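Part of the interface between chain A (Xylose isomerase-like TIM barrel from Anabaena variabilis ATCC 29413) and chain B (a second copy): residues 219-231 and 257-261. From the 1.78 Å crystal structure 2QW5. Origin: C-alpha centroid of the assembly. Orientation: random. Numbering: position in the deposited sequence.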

ATOM      1  N   HIS A 219      -4.347 -15.444  20.879  1.00 15.79           N
ATOM      2  CA  HIS A 219      -5.529 -14.592  20.567  1.00 14.27           C
ATOM      3  C   HIS A 219      -6.324 -14.209  21.787  1.00 15.24           C
ATOM      4  O   HIS A 219      -6.809 -13.048  21.856  1.00 18.90           O
ATOM      5  CB  HIS A 219      -6.431 -15.191  19.494  1.00 16.26           C
ATOM      6  CG  HIS A 219      -5.711 -15.503  18.227  1.00 18.07           C
ATOM      7  ND1 HIS A 219      -4.893 -14.593  17.597  1.00 17.19           N
ATOM      8  CD2 HIS A 219      -5.692 -16.621  17.471  1.00 13.60           C
ATOM      9  CE1 HIS A 219      -4.362 -15.160  16.524  1.00 15.51           C
ATOM     10  NE2 HIS A 219      -4.878 -16.370  16.393  1.00 14.85           N
ATOM     11  N   GLU A 220      -6.427 -15.110  22.765  1.00 15.33           N
ATOM     12  CA  GLU A 220      -7.168 -14.807  24.020  1.00 13.67           C
ATOM     13  C   GLU A 220      -6.483 -13.693  24.818  1.00 15.83           C
ATOM     14  O   GLU A 220      -7.119 -12.726  25.241  1.00 14.65           O
ATOM     15  CB  GLU A 220      -7.340 -16.054  24.888  1.00 18.29           C
ATOM     16  CG  GLU A 220      -8.148 -15.835  26.197  1.00 16.06           C
ATOM     17  CD  GLU A 220      -9.514 -15.254  25.947  1.00 16.50           C
ATOM     18  OE1 GLU A 220     -10.121 -15.634  24.929  1.00 21.18           O
ATOM     19  OE2 GLU A 220      -9.980 -14.430  26.770  1.00 16.65           O
ATOM     20  N   ILE A 221      -5.164 -13.785  24.938  1.00 16.22           N
ATOM     21  CA  ILE A 221      -4.387 -12.787  25.661  1.00 14.73           C
ATOM     22  C   ILE A 221      -4.397 -11.435  24.950  1.00 16.48           C
ATOM     23  O   ILE A 221      -4.579 -10.413  25.625  1.00 16.48           O
ATOM     24  CB  ILE A 221      -2.949 -13.252  25.866  1.00 16.23           C
ATOM     25  CG1 ILE A 221      -2.854 -14.364  26.920  1.00 19.82           C
ATOM     26  CG2 ILE A 221      -2.074 -12.059  26.428  1.00 15.31           C
ATOM     27  CD1 ILE A 221      -4.131 -15.286  27.253  1.00 21.37           C
ATOM     28  N   LEU A 222      -4.187 -11.422  23.618  1.00 18.13           N
ATOM     29  CA  LEU A 222      -4.126 -10.158  22.860  1.00 16.21           C
ATOM     30  C   LEU A 222      -5.422  -9.378  22.868  1.00 16.45           C
ATOM     31  O   LEU A 222      -5.370  -8.148  22.893  1.00 16.37           O
ATOM     32  CB  LEU A 222      -3.634 -10.326  21.410  1.00 18.51           C
ATOM     33  CG  LEU A 222      -2.114 -10.115  21.217  1.00 20.53           C
ATOM     34  CD1 LEU A 222      -1.305 -11.030  22.142  1.00 16.73           C
ATOM     35  CD2 LEU A 222      -1.663 -10.223  19.727  1.00 15.84           C
ATOM     36  N   ASP A 223      -6.561 -10.066  22.793  1.00 17.81           N
ATOM     37  CA  ASP A 223      -7.888  -9.394  22.703  1.00 15.76           C
ATOM     38  C   ASP A 223      -8.937  -9.704  23.768  1.00 18.35           C
ATOM     39  O   ASP A 223      -9.959  -8.987  23.835  1.00 17.75           O
ATOM     40  CB  ASP A 223      -8.535  -9.681  21.324  1.00 17.21           C
ATOM     41  CG  ASP A 223      -7.781  -9.065  20.172  1.00 21.79           C
ATOM     42  OD1 ASP A 223      -6.531  -9.123  20.163  1.00 19.28           O
ATOM     43  OD2 ASP A 223      -8.440  -8.506  19.263  1.00 20.17           O
ATOM     44  N   GLY A 224      -8.718 -10.738  24.569  1.00 17.15           N
ATOM     45  CA  GLY A 224      -9.726 -11.191  25.528  1.00 19.53           C
ATOM     46  C   GLY A 224      -9.942 -10.313  26.737  1.00 17.89           C
ATOM     47  O   GLY A 224      -9.194  -9.386  27.012  1.00 16.94           O
ATOM     48  N   GLU A 225     -10.931 -10.703  27.513  1.00 20.25           N
ATOM     49  CA  GLU A 225     -11.445  -9.895  28.608  1.00 19.26           C
ATOM     50  C   GLU A 225     -10.944 -10.218  30.004  1.00 21.23           C
ATOM     51  O   GLU A 225     -11.458  -9.658  31.002  1.00 19.52           O
ATOM     52  CB  GLU A 225     -12.980  -9.945  28.504  1.00 17.47           C
ATOM     53  CG  GLU A 225     -13.456  -9.331  27.197  1.00 20.15           C
ATOM     54  CD  GLU A 225     -14.950  -9.384  26.975  1.00 26.48           C
ATOM     55  OE1 GLU A 225     -15.494 -10.484  26.772  1.00 29.00           O
ATOM     56  OE2 GLU A 225     -15.570  -8.296  26.917  1.00 41.71           O
ATOM     57  N   GLY A 226      -9.907 -11.043  30.103  1.00 19.20           N
ATOM     58  CA  GLY A 226      -9.350 -11.399  31.386  1.00 19.32           C
ATOM     59  C   GLY A 226      -9.818 -12.738  31.949  1.00 17.90           C
ATOM     60  O   GLY A 226     -10.852 -13.335  31.504  1.00 15.32           O
ATOM     61  N   PRO A 227      -9.101 -13.212  32.965  1.00 21.02           N
ATOM     62  CA  PRO A 227      -9.392 -14.555  33.476  1.00 23.82           C
ATOM     63  C   PRO A 227     -10.792 -14.833  34.056  1.00 23.47           C
ATOM     64  O   PRO A 227     -11.278 -15.975  33.891  1.00 20.42           O
ATOM     65  CB  PRO A 227      -8.240 -14.809  34.448  1.00 22.62           C
ATOM     66  CG  PRO A 227      -7.774 -13.503  34.830  1.00 21.14           C
ATOM     67  CD  PRO A 227      -7.970 -12.598  33.680  1.00 22.37           C
ATOM     68  N   GLU A 228     -11.453 -13.825  34.650  1.00 24.59           N
ATOM     69  CA  GLU A 228     -12.786 -14.046  35.256  1.00 25.89           C
ATOM     70  C   GLU A 228     -13.850 -14.248  34.194  1.00 22.07           C
ATOM     71  O   GLU A 228     -14.602 -15.217  34.260  1.00 18.64           O
ATOM     72  CB  GLU A 228     -13.226 -12.938  36.253  1.00 27.59           C
ATOM     73  CG  GLU A 228     -12.371 -12.790  37.492  1.00 32.85           C
ATOM     74  CD  GLU A 228     -11.046 -12.051  37.265  1.00 44.73           C
ATOM     75  OE1 GLU A 228     -10.866 -11.325  36.239  1.00 44.45           O
ATOM     76  OE2 GLU A 228     -10.163 -12.200  38.139  1.00 59.05           O
ATOM     77  N   ILE A 229     -13.911 -13.327  33.226  1.00 19.54           N
ATOM     78  CA  ILE A 229     -14.837 -13.435  32.096  1.00 19.27           C
ATOM     79  C   ILE A 229     -14.489 -14.678  31.253  1.00 19.66           C
ATOM     80  O   ILE A 229     -15.367 -15.423  30.883  1.00 17.38           O
ATOM     81  CB  ILE A 229     -14.841 -12.154  31.261  1.00 19.81           C
ATOM     82  CG1 ILE A 229     -15.485 -11.028  32.091  1.00 20.72           C
ATOM     83  CG2 ILE A 229     -15.566 -12.365  29.923  1.00 14.51           C
ATOM     84  CD1 ILE A 229     -15.170  -9.611  31.594  1.00 21.57           C
ATOM     85  N   PHE A 230     -13.202 -14.940  31.030  1.00 17.76           N
ATOM     86  CA  PHE A 230     -12.770 -16.129  30.288  1.00 18.05           C
ATOM     87  C   PHE A 230     -13.244 -17.478  30.862  1.00 17.87           C
ATOM     88  O   PHE A 230     -13.690 -18.355  30.098  1.00 18.24           O
ATOM     89  CB  PHE A 230     -11.259 -16.133  30.184  1.00 17.30           C
ATOM     90  CG  PHE A 230     -10.710 -17.338  29.490  1.00 18.27           C
ATOM     91  CD1 PHE A 230     -10.953 -17.530  28.128  1.00 25.25           C
ATOM     92  CD2 PHE A 230      -9.913 -18.263  30.175  1.00 21.17           C
ATOM     93  CE1 PHE A 230     -10.416 -18.631  27.464  1.00 19.96           C
ATOM     94  CE2 PHE A 230      -9.391 -19.354  29.522  1.00 16.86           C
ATOM     95  CZ  PHE A 230      -9.649 -19.544  28.172  1.00 19.44           C
ATOM     96  N   LYS A 231     -13.166 -17.609  32.185  1.00 18.74           N
ATOM     97  CA  LYS A 231     -13.642 -18.779  32.907  1.00 19.99           C
ATOM     98  C   LYS A 231     -15.146 -19.020  32.646  1.00 17.25           C
ATOM     99  O   LYS A 231     -15.553 -20.154  32.423  1.00 20.10           O
ATOM    100  CB  LYS A 231     -13.310 -18.650  34.414  1.00 22.87           C
ATOM    101  CG  LYS A 231     -13.698 -19.883  35.257  1.00 28.91           C
ATOM    102  CD  LYS A 231     -13.344 -19.824  36.756  1.00 30.27           C
ATOM    103  CE  LYS A 231     -14.056 -20.989  37.509  1.00 37.50           C
ATOM    104  NZ  LYS A 231     -13.696 -21.144  38.940  1.00 40.45           N
TER
ATOM    105  N   HIS B 257      -9.520  -2.578  32.847  1.00 16.29           N
ATOM    106  CA  HIS B 257     -10.155  -3.415  33.860  1.00 17.78           C
ATOM    107  C   HIS B 257     -10.689  -4.775  33.383  1.00 21.27           C
ATOM    108  O   HIS B 257     -11.089  -5.591  34.225  1.00 20.41           O
ATOM    109  CB  HIS B 257     -11.265  -2.638  34.590  1.00 17.52           C
ATOM    110  CG  HIS B 257     -12.409  -2.251  33.720  1.00 19.43           C
ATOM    111  ND1 HIS B 257     -12.267  -1.413  32.635  1.00 22.42           N
ATOM    112  CD2 HIS B 257     -13.734  -2.529  33.817  1.00 28.15           C
ATOM    113  CE1 HIS B 257     -13.452  -1.213  32.084  1.00 27.73           C
ATOM    114  NE2 HIS B 257     -14.360  -1.880  32.782  1.00 21.35           N
ATOM    115  N   THR B 258     -10.725  -5.010  32.060  1.00 19.92           N
ATOM    116  CA  THR B 258     -11.149  -6.295  31.501  1.00 19.66           C
ATOM    117  C   THR B 258     -10.052  -6.738  30.539  1.00 16.31           C
ATOM    118  O   THR B 258     -10.078  -6.454  29.332  1.00 18.14           O
ATOM    119  CB  THR B 258     -12.478  -6.152  30.814  1.00 21.69           C
ATOM    120  OG1 THR B 258     -12.345  -5.148  29.808  1.00 25.13           O
ATOM    121  CG2 THR B 258     -13.530  -5.727  31.810  1.00 23.14           C
ATOM    122  N   SER B 259      -9.055  -7.406  31.080  1.00 15.31           N
ATOM    123  CA  SER B 259      -7.922  -7.790  30.215  1.00 13.77           C
ATOM    124  C   SER B 259      -7.066  -8.814  30.841  1.00 14.47           C
ATOM    125  O   SER B 259      -7.215  -9.097  32.009  1.00 16.58           O
ATOM    126  CB  SER B 259      -7.031  -6.570  29.904  1.00 13.92           C
ATOM    127  OG  SER B 259      -6.158  -6.227  30.961  1.00 18.60           O
ATOM    128  N   TRP B 260      -6.129  -9.318  30.026  1.00 12.23           N
ATOM    129  CA  TRP B 260      -5.132 -10.286  30.464  1.00 16.78           C
ATOM    130  C   TRP B 260      -3.799  -9.667  30.960  1.00 19.95           C
ATOM    131  O   TRP B 260      -2.781 -10.357  30.998  1.00 23.96           O
ATOM    132  CB  TRP B 260      -4.889 -11.280  29.339  1.00 14.99           C
ATOM    133  CG  TRP B 260      -5.995 -12.252  29.203  1.00 16.87           C
ATOM    134  CD1 TRP B 260      -7.074 -12.168  28.382  1.00 17.93           C
ATOM    135  CD2 TRP B 260      -6.147 -13.460  29.955  1.00 16.15           C
ATOM    136  NE1 TRP B 260      -7.874 -13.279  28.546  1.00 17.00           N
ATOM    137  CE2 TRP B 260      -7.330 -14.084  29.510  1.00 18.51           C
ATOM    138  CE3 TRP B 260      -5.349 -14.122  30.912  1.00 18.55           C
ATOM    139  CZ2 TRP B 260      -7.766 -15.327  30.001  1.00 17.87           C
ATOM    140  CZ3 TRP B 260      -5.803 -15.367  31.421  1.00 18.50           C
ATOM    141  CH2 TRP B 260      -6.998 -15.943  30.953  1.00 20.09           C
ATOM    142  N   LEU B 261      -3.800  -8.396  31.383  1.00 21.89           N
ATOM    143  CA  LEU B 261      -2.590  -7.771  31.952  1.00 19.72           C
ATOM    144  C   LEU B 261      -2.261  -8.562  33.218  1.00 19.96           C
ATOM    145  O   LEU B 261      -3.096  -8.648  34.086  1.00 22.74           O
ATOM    146  CB  LEU B 261      -2.813  -6.289  32.297  1.00 17.84           C
ATOM    147  CG  LEU B 261      -1.590  -5.397  32.577  1.00 21.41           C
ATOM    148  CD1 LEU B 261      -2.092  -4.007  32.774  1.00 21.30           C
ATOM    149  CD2 LEU B 261      -0.731  -5.802  33.785  1.00 20.79           C
TER
HETATM  150  O   HOH W   1      -6.373  -8.985  27.039  1.00 21.01           O

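The contact is built around one side chain. Trp B260, whose CA-to-CB bond points toward chain A, has 188 Å² covered by the opposing stretch, out of 482 Å² buried on both sides together. Its indole enters the turn between two helices of chain A, with both faces covered. On one face, Ile A221 CD1 lies 4.0 Å from the centroid of the Trp B260 five-membered ring and 3.8 Å from Trp B260 CD2. The CA-to-CB bond of Ile A221 points sideways, so it is the reach of its side chain that brings the terminal methyl over the ring.

The opposite face rests on backbone and proline. Gly A226 CA sits 3.7 Å from the centroid of the Trp B260 five-membered ring and Pro A227 CD 4.1 Å from that of its six-membered ring, both nearly along the ring normal, a favourable geometry for CH-pi contacts. Further along the benzo ring, Phe A230 CB comes to 3.6 Å from Trp B260 CZ2, and the indole edge is turned toward the phenyl face in an offset edge-to-face pair, with planes at 71°.

At Gly A226, phi/psi of 98/166 would jam a CB against the preceding carbonyl, and that CB would also lie 2.8 Å from Ser B259 O. With no CB, Gly A226 CA approaches Ser B259 O to 3.2 Å while sitting over the indole face. This residue is the N-cap of the second helix, and Pro A227 suits the first turn that follows, where its lack of an amide hydrogen costs no helical hydrogen bond. Gly A224 is the first residue beyond the preceding helix; a CB there would fall 2.1 Å from Glu A220 OE2, the very atom that the tryptophan needs.

Outside the indole, packing thins. Thr B258 CG2 meets Ile A229 CD1 at 4.2 Å. Ser B259 directs its CB away from chain A and uses OG within its own chain, accepting from Leu B261 N at 3.2 Å.

The polar edge is economical. Trp B260 NE1 donates to Glu A220 OE2 at 3.0 Å with an angle of 158°, with OE2 at the ring edge, near its plane, where the indole N-H points. This is the one direct hydrogen bond between the stretches, and it satisfies the indole's polar atom in a buried site. Water 1 serves the backbone: it accepts from Trp B260 N at 3.0 Å and donates to Ile A221 O at 2.7 Å and Gly A224 O at 2.8 Å.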